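Local coordinates for protein gamma-glutamyl phosphate reductase (Saccharomyces cerevisiae, PDB 1VLU) that catalyses the NADPH-dependent reduction of L-gamma-glutamyl phosphate to glutamate semialdehyde and phosphate, the second step from glutamate toward proline, at residues K382-K385 with G391-W394; I258-K263 with L289-L294; I133-P138 with N220-K225. All coordinates share one frame; numbering follows the deposited sequence.

Interaction 1 (K382-K385 with G391-W394)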
ATOM      1  N   LYS A 382      11.928  17.218  20.929  1.00 47.11           N
ATOM      2  CA  LYS A 382      12.523  17.177  19.608  1.00 47.15           C
ATOM      3  C   LYS A 382      12.289  15.803  18.953  1.00 45.40           C
ATOM      4  O   LYS A 382      11.876  15.713  17.804  1.00 47.13           O
ATOM      5  CB  LYS A 382      14.010  17.527  19.714  1.00 47.01           C
ATOM      6  CG  LYS A 382      14.726  17.541  18.400  1.00 54.04           C
ATOM      7  CD  LYS A 382      16.144  18.047  18.557  1.00 60.84           C
ATOM      8  CE  LYS A 382      16.721  18.341  17.182  1.00 73.36           C
ATOM      9  NZ  LYS A 382      17.961  19.170  17.229  1.00 83.71           N
ATOM     10  N   PHE A 383      12.519  14.743  19.715  1.00 44.89           N
ATOM     11  CA  PHE A 383      12.285  13.372  19.261  1.00 44.20           C
ATOM     12  C   PHE A 383      10.828  13.184  18.846  1.00 45.81           C
ATOM     13  O   PHE A 383      10.555  12.696  17.753  1.00 46.70           O
ATOM     14  CB  PHE A 383      12.663  12.418  20.399  1.00 41.52           C
ATOM     15  CG  PHE A 383      12.630  10.951  20.044  1.00 37.51           C
ATOM     16  CD1 PHE A 383      13.752  10.328  19.511  1.00 32.66           C
ATOM     17  CD2 PHE A 383      11.491  10.179  20.309  1.00 33.88           C
ATOM     18  CE1 PHE A 383      13.750   8.967  19.227  1.00 38.47           C
ATOM     19  CE2 PHE A 383      11.472   8.811  20.025  1.00 39.32           C
ATOM     20  CZ  PHE A 383      12.611   8.198  19.501  1.00 38.19           C
HETATM   21  N   MSE A 384       9.895  13.591  19.708  1.00 48.43           N
HETATM   22  CA  MSE A 384       8.471  13.400  19.437  1.00 53.98           C
HETATM   23  C   MSE A 384       7.965  14.232  18.260  1.00 52.53           C
HETATM   24  O   MSE A 384       7.130  13.766  17.494  1.00 54.02           O
HETATM   25  CB  MSE A 384       7.639  13.605  20.693  1.00 52.59           C
HETATM   26  CG  MSE A 384       7.891  12.506  21.740  1.00 53.76           C
HETATM   27 SE   MSE A 384       6.781  12.695  23.345  1.00 66.77          SE
HETATM   28  CE  MSE A 384       7.608  14.397  24.077  1.00 47.50           C
ATOM     29  N   LYS A 385       8.497  15.434  18.083  1.00 51.96           N
ATOM     30  CA  LYS A 385       8.157  16.230  16.911  1.00 53.38           C
ATOM     31  C   LYS A 385       8.822  15.677  15.622  1.00 52.72           C
ATOM     32  O   LYS A 385       8.316  15.884  14.523  1.00 53.07           O
ATOM     33  CB  LYS A 385       8.500  17.710  17.145  1.00 51.32           C
ATOM     34  CG  LYS A 385       7.782  18.673  16.213  1.00 61.64           C
ATOM     35  CD  LYS A 385       7.839  20.127  16.731  1.00 59.55           C
ATOM     36  N   GLY A 391       2.901   6.094  16.966  1.00 57.26           N
ATOM     37  CA  GLY A 391       2.881   6.289  18.394  1.00 53.34           C
ATOM     38  C   GLY A 391       4.283   6.463  18.882  1.00 52.64           C
ATOM     39  O   GLY A 391       5.191   5.753  18.462  1.00 52.65           O
ATOM     40  N   VAL A 392       4.461   7.416  19.784  1.00 53.58           N
ATOM     41  CA  VAL A 392       5.768   7.680  20.367  1.00 52.61           C
ATOM     42  C   VAL A 392       5.685   7.792  21.902  1.00 51.66           C
ATOM     43  O   VAL A 392       4.761   8.394  22.428  1.00 50.40           O
ATOM     44  CB  VAL A 392       6.425   8.901  19.691  1.00 52.79           C
ATOM     45  CG1 VAL A 392       5.498  10.090  19.702  1.00 49.65           C
ATOM     46  CG2 VAL A 392       7.778   9.213  20.332  1.00 57.43           C
ATOM     47  N   TYR A 393       6.644   7.170  22.592  1.00 50.37           N
ATOM     48  CA  TYR A 393       6.648   7.022  24.046  1.00 51.00           C
ATOM     49  C   TYR A 393       7.836   7.766  24.607  1.00 50.07           C
ATOM     50  O   TYR A 393       8.928   7.684  24.070  1.00 50.66           O
ATOM     51  CB  TYR A 393       6.751   5.545  24.461  1.00 52.22           C
ATOM     52  CG  TYR A 393       5.593   4.683  24.005  1.00 57.23           C
ATOM     53  CD1 TYR A 393       5.430   4.351  22.660  1.00 62.40           C
ATOM     54  CD2 TYR A 393       4.664   4.196  24.920  1.00 60.85           C
ATOM     55  CE1 TYR A 393       4.360   3.576  22.228  1.00 64.76           C
ATOM     56  CE2 TYR A 393       3.600   3.408  24.507  1.00 65.40           C
ATOM     57  CZ  TYR A 393       3.452   3.106  23.157  1.00 67.56           C
ATOM     58  OH  TYR A 393       2.391   2.333  22.738  1.00 69.87           O
ATOM     59  N   TRP A 394       7.602   8.516  25.675  1.00 49.78           N
ATOM     60  CA  TRP A 394       8.668   9.163  26.425  1.00 48.50           C
ATOM     61  C   TRP A 394       8.663   8.671  27.866  1.00 47.89           C
ATOM     62  O   TRP A 394       7.746   8.980  28.624  1.00 46.92           O
ATOM     63  CB  TRP A 394       8.536  10.687  26.363  1.00 47.39           C
ATOM     64  CG  TRP A 394       9.510  11.409  27.246  1.00 44.20           C
ATOM     65  CD1 TRP A 394      10.733  10.963  27.654  1.00 43.78           C
ATOM     66  CD2 TRP A 394       9.357  12.718  27.803  1.00 47.05           C
ATOM     67  NE1 TRP A 394      11.343  11.898  28.445  1.00 47.24           N
ATOM     68  CE2 TRP A 394      10.522  12.989  28.554  1.00 48.02           C
ATOM     69  CE3 TRP A 394       8.346  13.689  27.743  1.00 50.22           C
ATOM     70  CZ2 TRP A 394      10.709  14.192  29.244  1.00 49.58           C
ATOM     71  CZ3 TRP A 394       8.536  14.893  28.419  1.00 47.98           C
ATOM     72  CH2 TRP A 394       9.711  15.130  29.163  1.00 49.81           C
TER
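V392 is the bump of this contact, and the helix supplies the hollow. Its CG2 methyl points between two neighbouring helix side chains, F383 and M384. On one of them it meets the edge of the F383 ring, close to the ring plane, with CE2 3.7 Å from V392 CG2. On the other it meets the first part of the selenomethionine chain, M384 CG, at 3.6 Å from V392 CG2. The second methyl, V392 CG1, adds a looser touch to M384 CG. The F383 ring reaches this place because its CG stands anti to the backbone N (chi1 -173°). F383 and V392 then run alongside each other, pointing opposite ways. The segments belong to a beta-alpha-beta unit: strand 369-373, helix 377-386 and strand 391-393. Strand 391-393 is one of the two edge strands of the parallel sheet within this chain. The second subunit continues that sheet with a strand of its own, and R438 of that subunit packs on M384 and W394. M384 crosses V392 at about a right angle and then bends at its last torsion (chi3 -68°). The bend lays the terminal methyl against the indole, with M384 CE 3.8 Å from W394 CE3, while the selenium lies 4.0 Å from W394 CB (M384 SE). The methyl approaches the indole obliquely. The indole NE1 of W394 is hydrogen-bonded to T374 O, just past strand 369-373.

Interaction 2 (I258-K263 with L289-L294)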
ATOM      1  N   ILE A 258      12.186  -0.281  31.084  1.00 55.09           N
ATOM      2  CA  ILE A 258      11.549  -0.047  29.789  1.00 54.76           C
ATOM      3  C   ILE A 258      12.070  -1.019  28.727  1.00 56.72           C
ATOM      4  O   ILE A 258      11.275  -1.661  28.040  1.00 57.78           O
ATOM      5  CB  ILE A 258      11.668   1.426  29.343  1.00 54.41           C
ATOM      6  CG1 ILE A 258      10.740   2.287  30.196  1.00 51.07           C
ATOM      7  CG2 ILE A 258      11.354   1.599  27.835  1.00 52.12           C
ATOM      8  CD1 ILE A 258      11.064   3.758  30.151  1.00 45.75           C
ATOM      9  N   SER A 259      13.388  -1.161  28.622  1.00 57.96           N
ATOM     10  CA  SER A 259      13.970  -1.978  27.562  1.00 60.06           C
ATOM     11  C   SER A 259      13.766  -3.492  27.771  1.00 62.65           C
ATOM     12  O   SER A 259      13.630  -4.249  26.796  1.00 60.89           O
ATOM     13  CB  SER A 259      15.449  -1.632  27.350  1.00 59.88           C
ATOM     14  OG  SER A 259      16.271  -2.200  28.359  1.00 62.17           O
ATOM     15  N   LEU A 260      13.749  -3.932  29.032  1.00 65.79           N
ATOM     16  CA  LEU A 260      13.478  -5.342  29.344  1.00 68.36           C
ATOM     17  C   LEU A 260      12.020  -5.698  29.056  1.00 71.00           C
ATOM     18  O   LEU A 260      11.731  -6.771  28.538  1.00 70.98           O
ATOM     19  CB  LEU A 260      13.827  -5.660  30.804  1.00 68.85           C
ATOM     20  CG  LEU A 260      13.845  -7.118  31.288  1.00 68.79           C
ATOM     21  CD1 LEU A 260      14.853  -7.987  30.527  1.00 66.01           C
ATOM     22  CD2 LEU A 260      14.134  -7.151  32.782  1.00 68.69           C
ATOM     23  N   ASP A 261      11.117  -4.778  29.385  1.00 74.09           N
ATOM     24  CA  ASP A 261       9.681  -4.962  29.186  1.00 78.61           C
ATOM     25  C   ASP A 261       9.278  -5.146  27.724  1.00 80.91           C
ATOM     26  O   ASP A 261       8.238  -5.731  27.432  1.00 80.13           O
ATOM     27  CB  ASP A 261       8.921  -3.777  29.769  1.00 79.05           C
ATOM     28  CG  ASP A 261       7.423  -3.997  29.782  1.00 84.84           C
ATOM     29  OD1 ASP A 261       6.941  -4.757  30.657  1.00 89.23           O
ATOM     30  OD2 ASP A 261       6.733  -3.404  28.922  1.00 85.02           O
ATOM     31  N   ALA A 262      10.101  -4.637  26.813  1.00 86.17           N
ATOM     32  CA  ALA A 262       9.869  -4.776  25.378  1.00 90.28           C
ATOM     33  C   ALA A 262      10.119  -6.211  24.927  1.00 94.17           C
ATOM     34  O   ALA A 262       9.698  -6.608  23.839  1.00 95.03           O
ATOM     35  CB  ALA A 262      10.746  -3.803  24.601  1.00 90.49           C
ATOM     36  N   LYS A 263      10.798  -6.983  25.775  1.00 99.03           N
ATOM     37  CA  LYS A 263      11.029  -8.410  25.540  1.00103.11           C
ATOM     38  C   LYS A 263       9.928  -9.260  26.170  1.00105.93           C
ATOM     39  O   LYS A 263       9.235 -10.007  25.476  1.00106.51           O
ATOM     40  CB  LYS A 263      12.395  -8.837  26.089  1.00103.42           C
ATOM     41  N   LEU A 289      22.255  -3.711  28.270  1.00 53.32           N
ATOM     42  CA  LEU A 289      22.400  -4.912  27.433  1.00 53.51           C
ATOM     43  C   LEU A 289      22.672  -6.163  28.270  1.00 55.51           C
ATOM     44  O   LEU A 289      22.089  -7.218  28.021  1.00 56.78           O
ATOM     45  CB  LEU A 289      23.499  -4.749  26.382  1.00 51.68           C
ATOM     46  CG  LEU A 289      23.424  -3.637  25.339  1.00 50.38           C
ATOM     47  CD1 LEU A 289      24.562  -3.782  24.332  1.00 46.77           C
ATOM     48  CD2 LEU A 289      22.074  -3.640  24.624  1.00 52.28           C
ATOM     49  N   GLU A 290      23.542  -6.051  29.264  1.00 56.87           N
ATOM     50  CA  GLU A 290      23.832  -7.202  30.114  1.00 59.94           C
ATOM     51  C   GLU A 290      22.614  -7.559  30.954  1.00 59.51           C
ATOM     52  O   GLU A 290      22.389  -8.722  31.241  1.00 61.27           O
ATOM     53  CB  GLU A 290      25.103  -7.005  30.962  1.00 57.85           C
ATOM     54  CG  GLU A 290      24.908  -6.242  32.261  1.00 62.63           C
ATOM     55  CD  GLU A 290      26.217  -5.818  32.918  1.00 66.20           C
ATOM     56  OE1 GLU A 290      27.283  -5.883  32.249  1.00 78.22           O
ATOM     57  OE2 GLU A 290      26.180  -5.420  34.113  1.00 79.20           O
ATOM     58  N   ASN A 291      21.814  -6.563  31.316  1.00 60.59           N
ATOM     59  CA  ASN A 291      20.557  -6.812  32.023  1.00 61.56           C
ATOM     60  C   ASN A 291      19.527  -7.529  31.133  1.00 62.30           C
ATOM     61  O   ASN A 291      18.734  -8.326  31.618  1.00 62.79           O
ATOM     62  CB  ASN A 291      19.993  -5.503  32.586  1.00 61.83           C
ATOM     63  CG  ASN A 291      18.588  -5.651  33.146  1.00 63.27           C
ATOM     64  OD1 ASN A 291      18.376  -6.284  34.183  1.00 66.84           O
ATOM     65  ND2 ASN A 291      17.622  -5.050  32.466  1.00 67.40           N
ATOM     66  N   LEU A 292      19.544  -7.249  29.834  1.00 62.86           N
ATOM     67  CA  LEU A 292      18.646  -7.922  28.900  1.00 63.40           C
ATOM     68  C   LEU A 292      19.044  -9.375  28.697  1.00 64.68           C
ATOM     69  O   LEU A 292      18.185 -10.253  28.608  1.00 65.23           O
ATOM     70  CB  LEU A 292      18.632  -7.205  27.550  1.00 63.57           C
ATOM     71  CG  LEU A 292      17.675  -6.023  27.400  1.00 62.26           C
ATOM     72  CD1 LEU A 292      18.199  -5.084  26.332  1.00 61.94           C
ATOM     73  CD2 LEU A 292      16.278  -6.515  27.057  1.00 61.83           C
ATOM     74  N   THR A 293      20.350  -9.619  28.620  1.00 65.14           N
ATOM     75  CA  THR A 293      20.869 -10.955  28.375  1.00 66.23           C
ATOM     76  C   THR A 293      20.723 -11.859  29.603  1.00 67.33           C
ATOM     77  O   THR A 293      20.121 -12.927  29.519  1.00 67.98           O
ATOM     78  CB  THR A 293      22.336 -10.919  27.898  1.00 66.20           C
ATOM     79  OG1 THR A 293      22.415 -10.210  26.658  1.00 63.74           O
ATOM     80  CG2 THR A 293      22.862 -12.326  27.679  1.00 67.42           C
ATOM     81  N   LEU A 294      21.258 -11.433  30.740  1.00 68.57           N
ATOM     82  CA  LEU A 294      21.275 -12.305  31.912  1.00 69.91           C
ATOM     83  C   LEU A 294      20.129 -12.058  32.901  1.00 71.19           C
ATOM     84  O   LEU A 294      20.210 -12.450  34.065  1.00 73.24           O
ATOM     85  CB  LEU A 294      22.664 -12.328  32.587  1.00 70.03           C
ATOM     86  CG  LEU A 294      23.460 -11.059  32.905  1.00 71.82           C
ATOM     87  CD1 LEU A 294      22.932 -10.354  34.158  1.00 73.71           C
ATOM     88  CD2 LEU A 294      24.943 -11.390  33.068  1.00 69.36           C
TER
HETATM   89  O   HOH W   1      18.112  -3.709  30.135  1.00 57.56           O
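L292 lies against the backbone of S259 and L260 where two helices pack side by side. Helices 252-261 and 285-296 belong to the parallel alpha/beta domain of the aldehyde dehydrogenase fold. Each follows one of two neighbouring sheet strands, 242-246 and 274-278. L292 also touches L276 of the second strand. The two branches of L292 divide the work. L292 CD2 rests on the helix backbone, 3.5 Å from the carbonyl oxygen of S259 (S259 O) and 3.8 Å from L260 CA. L292 CD1 turns to the hydroxyl, 4.0 Å from S259 OG. L260 and L292 overlap side by side, running in opposite senses, and their branches touch at L260 CD1 and L292 CD2, 4.0 Å apart. L260 can do this because its CG stands anti to the backbone N (chi1 -170°), which carries both methyls toward the other helix. There it crosses N291 at about a right angle, and L260 CD2 comes 4.1 Å from N291 ND2. With L292 cut back to an alanine, a gap would probably open over the S259 carbonyl, and L260 CD1 would lose its leucine partner. No direct hydrogen bond joins the two segments. A water bridges them instead: it donates to S259 OG, which is also bonded to A255 O, and accepts from N291 ND2 at 2.7 Å.

Interaction 3 (I133-P138 with N220-K225)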
ATOM      1  N   ILE A 133      10.498 -15.274  -0.596  1.00 48.76           N
ATOM      2  CA  ILE A 133      11.922 -15.008  -0.531  1.00 51.04           C
ATOM      3  C   ILE A 133      12.517 -15.848   0.596  1.00 52.81           C
ATOM      4  O   ILE A 133      12.191 -15.689   1.780  1.00 51.99           O
ATOM      5  CB  ILE A 133      12.243 -13.500  -0.313  1.00 51.81           C
ATOM      6  CG1 ILE A 133      11.533 -12.634  -1.362  1.00 50.19           C
ATOM      7  CG2 ILE A 133      13.770 -13.245  -0.358  1.00 51.08           C
ATOM      8  CD1 ILE A 133      11.279 -11.225  -0.893  1.00 53.07           C
ATOM      9  N   PHE A 134      13.407 -16.743   0.203  1.00 54.19           N
ATOM     10  CA  PHE A 134      14.001 -17.679   1.128  1.00 57.16           C
ATOM     11  C   PHE A 134      15.523 -17.689   0.996  1.00 58.62           C
ATOM     12  O   PHE A 134      16.094 -17.306  -0.035  1.00 56.22           O
ATOM     13  CB  PHE A 134      13.400 -19.081   0.936  1.00 54.63           C
ATOM     14  CG  PHE A 134      13.628 -19.656  -0.431  1.00 59.04           C
ATOM     15  CD1 PHE A 134      12.819 -19.284  -1.504  1.00 53.72           C
ATOM     16  CD2 PHE A 134      14.662 -20.558  -0.651  1.00 54.24           C
ATOM     17  CE1 PHE A 134      13.035 -19.814  -2.763  1.00 55.42           C
ATOM     18  CE2 PHE A 134      14.879 -21.081  -1.907  1.00 57.87           C
ATOM     19  CZ  PHE A 134      14.060 -20.709  -2.962  1.00 55.91           C
ATOM     20  N   GLU A 135      16.180 -18.097   2.065  1.00 61.99           N
ATOM     21  CA  GLU A 135      17.608 -18.276   2.000  1.00 66.23           C
ATOM     22  C   GLU A 135      17.964 -19.673   2.461  1.00 67.97           C
ATOM     23  O   GLU A 135      17.470 -20.144   3.489  1.00 66.40           O
ATOM     24  CB  GLU A 135      18.365 -17.182   2.758  1.00 64.67           C
ATOM     25  CG  GLU A 135      17.862 -16.889   4.159  1.00 68.91           C
ATOM     26  CD  GLU A 135      18.360 -15.551   4.709  1.00 69.08           C
ATOM     27  OE1 GLU A 135      18.906 -14.728   3.932  1.00 69.55           O
ATOM     28  OE2 GLU A 135      18.187 -15.320   5.927  1.00 73.82           O
ATOM     29  N   SER A 136      18.758 -20.339   1.622  1.00 71.02           N
ATOM     30  CA  SER A 136      19.413 -21.608   1.917  1.00 74.55           C
ATOM     31  C   SER A 136      18.542 -22.773   2.358  1.00 75.28           C
ATOM     32  O   SER A 136      18.978 -23.582   3.181  1.00 77.44           O
ATOM     33  CB  SER A 136      20.536 -21.402   2.938  1.00 75.16           C
ATOM     34  OG  SER A 136      21.411 -22.518   2.945  1.00 80.34           O
ATOM     35  N   ARG A 137      17.336 -22.887   1.822  1.00 73.92           N
ATOM     36  CA  ARG A 137      16.520 -24.061   2.128  1.00 73.80           C
ATOM     37  C   ARG A 137      15.685 -24.506   0.924  1.00 73.50           C
ATOM     38  O   ARG A 137      14.534 -24.126   0.798  1.00 74.07           O
ATOM     39  CB  ARG A 137      15.706 -23.909   3.436  1.00 72.58           C
ATOM     40  CG  ARG A 137      15.015 -22.571   3.672  1.00 74.39           C
ATOM     41  CD  ARG A 137      14.956 -22.206   5.168  1.00 76.47           C
ATOM     42  NE  ARG A 137      16.025 -21.264   5.527  1.00 78.73           N
ATOM     43  CZ  ARG A 137      16.227 -20.746   6.740  1.00 74.75           C
ATOM     44  NH1 ARG A 137      15.436 -21.072   7.755  1.00 70.35           N
ATOM     45  NH2 ARG A 137      17.232 -19.893   6.937  1.00 69.55           N
ATOM     46  N   PRO A 138      16.276 -25.344   0.047  1.00 73.15           N
ATOM     47  CA  PRO A 138      15.661 -25.758  -1.225  1.00 72.08           C
ATOM     48  C   PRO A 138      14.308 -26.492  -1.111  1.00 70.46           C
ATOM     49  O   PRO A 138      13.562 -26.531  -2.087  1.00 68.30           O
ATOM     50  CB  PRO A 138      16.727 -26.685  -1.848  1.00 71.91           C
ATOM     51  CG  PRO A 138      18.002 -26.365  -1.133  1.00 70.29           C
ATOM     52  CD  PRO A 138      17.600 -25.973   0.244  1.00 72.25           C
ATOM     53  N   ASN A 220      16.033 -13.493  10.672  1.00 72.89           N
ATOM     54  CA  ASN A 220      15.457 -12.237  11.158  1.00 73.55           C
ATOM     55  C   ASN A 220      15.978 -11.031  10.395  1.00 71.48           C
ATOM     56  O   ASN A 220      15.253 -10.067  10.189  1.00 72.84           O
ATOM     57  CB  ASN A 220      15.762 -12.044  12.648  1.00 75.02           C
ATOM     58  CG  ASN A 220      15.127 -13.109  13.530  1.00 78.65           C
ATOM     59  OD1 ASN A 220      15.687 -13.478  14.565  1.00 85.69           O
ATOM     60  ND2 ASN A 220      13.958 -13.604  13.131  1.00 84.13           N
ATOM     61  N   ALA A 221      17.240 -11.090   9.995  1.00 69.14           N
ATOM     62  CA  ALA A 221      17.865 -10.036   9.206  1.00 68.67           C
ATOM     63  C   ALA A 221      17.192  -9.866   7.844  1.00 67.70           C
ATOM     64  O   ALA A 221      17.044  -8.740   7.358  1.00 67.80           O
ATOM     65  CB  ALA A 221      19.354 -10.329   9.031  1.00 68.28           C
ATOM     66  N   LEU A 222      16.798 -10.993   7.241  1.00 67.07           N
ATOM     67  CA  LEU A 222      16.076 -11.017   5.966  1.00 65.04           C
ATOM     68  C   LEU A 222      14.691 -10.373   6.098  1.00 64.12           C
ATOM     69  O   LEU A 222      14.309  -9.554   5.259  1.00 65.41           O
ATOM     70  CB  LEU A 222      15.947 -12.453   5.432  1.00 64.69           C
ATOM     71  CG  LEU A 222      15.096 -12.618   4.156  1.00 67.71           C
ATOM     72  CD1 LEU A 222      15.849 -12.115   2.895  1.00 61.12           C
ATOM     73  CD2 LEU A 222      14.584 -14.049   3.977  1.00 62.63           C
ATOM     74  N   VAL A 223      13.958 -10.754   7.146  1.00 61.68           N
ATOM     75  CA  VAL A 223      12.658 -10.169   7.476  1.00 61.67           C
ATOM     76  C   VAL A 223      12.744  -8.647   7.642  1.00 61.21           C
ATOM     77  O   VAL A 223      11.961  -7.922   7.040  1.00 61.47           O
ATOM     78  CB  VAL A 223      12.045 -10.789   8.752  1.00 59.33           C
ATOM     79  CG1 VAL A 223      10.643 -10.237   8.981  1.00 66.33           C
ATOM     80  CG2 VAL A 223      11.977 -12.277   8.627  1.00 61.44           C
ATOM     81  N   ARG A 224      13.698  -8.181   8.449  1.00 61.22           N
ATOM     82  CA  ARG A 224      13.952  -6.750   8.659  1.00 61.05           C
ATOM     83  C   ARG A 224      14.226  -6.003   7.377  1.00 60.03           C
ATOM     84  O   ARG A 224      13.730  -4.904   7.176  1.00 61.63           O
ATOM     85  CB  ARG A 224      15.140  -6.547   9.592  1.00 61.46           C
ATOM     86  CG  ARG A 224      14.807  -6.718  11.034  1.00 58.06           C
ATOM     87  CD  ARG A 224      16.063  -6.709  11.886  1.00 60.28           C
ATOM     88  NE  ARG A 224      15.684  -6.880  13.282  1.00 60.93           N
ATOM     89  CZ  ARG A 224      15.560  -5.891  14.157  1.00 57.48           C
ATOM     90  NH1 ARG A 224      15.822  -4.633  13.806  1.00 57.97           N
ATOM     91  NH2 ARG A 224      15.181  -6.174  15.395  1.00 68.49           N
ATOM     92  N   LYS A 225      15.031  -6.603   6.515  1.00 61.16           N
ATOM     93  CA  LYS A 225      15.355  -6.006   5.224  1.00 60.88           C
ATOM     94  C   LYS A 225      14.101  -5.890   4.360  1.00 59.62           C
ATOM     95  O   LYS A 225      13.843  -4.830   3.790  1.00 59.42           O
ATOM     96  CB  LYS A 225      16.453  -6.810   4.513  1.00 59.62           C
ATOM     97  CG  LYS A 225      17.173  -6.043   3.410  1.00 64.66           C
TER
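I133 and E135 face L222 across a strand end and a helix start. Strand 118-134 finishes at F134, and the chain runs on extended through E135. It then turns at S136, whose backbone takes left-handed helical angles (phi 55°, psi 35°). The other segment is the first part of helix 220-228. The closest pair of CA atoms, E135 CA and L222 CA, is 8.4 Å apart, so side chains fill the space between the backbones. L222 does so from the helix. Its CG is anti to the backbone N (chi1 175°), and the two methyls spread against the strand end. L222 CD2 sits 3.6 Å from the carbonyl oxygen of I133 (O). L222 CD1 meets the I133 side chain at CG2, 4.0 Å away. E135 comes from the opposite direction. Beyond CG its chain is extended, which lays the carboxylate alongside the root of L222, with E135 OE2 3.7 Å from L222 CB. The same OE2 is hydrogen-bonded to the hydroxyl of S219, the residue just before the helix. This ties one carboxylate oxygen to the residue that leads into the helix. The backbone of E135 is gripped as well. R137 folds back, and its NE donates to E135 O at 2.7 Å, nearly straight and within the guanidinium plane. I133 also pairs with V215 and R217 of the parallel strand 213-217, which leads into helix 220-228. Loops at the C-terminal ends of parallel strands, beside a helix N terminus, are where Rossmann-like domains hold the dinucleotide. The position is consistent with the NADP site of the aldehyde dehydrogenase fold.

From the N terminus, interaction 3 comes first. It closes a long loop of 81 residues between its segments and ties the end of strand 118-134 to helix 220-228. The chain then enters the parallel sheet of the other domain. Interaction 2 closes a shorter loop there, joining helices 252-261 and 285-296. Interaction 1 comes last and is the most local, linking helix 377-386 to strand 391-393 within one beta-alpha-beta unit. The three follow in series; none nests or crosses. Interactions 1 and 2 have centres about 21 Å apart, and both touch the second subunit. No other chain touches the segments of interaction 3, whose centre lies about 26 Å from that of interaction 2.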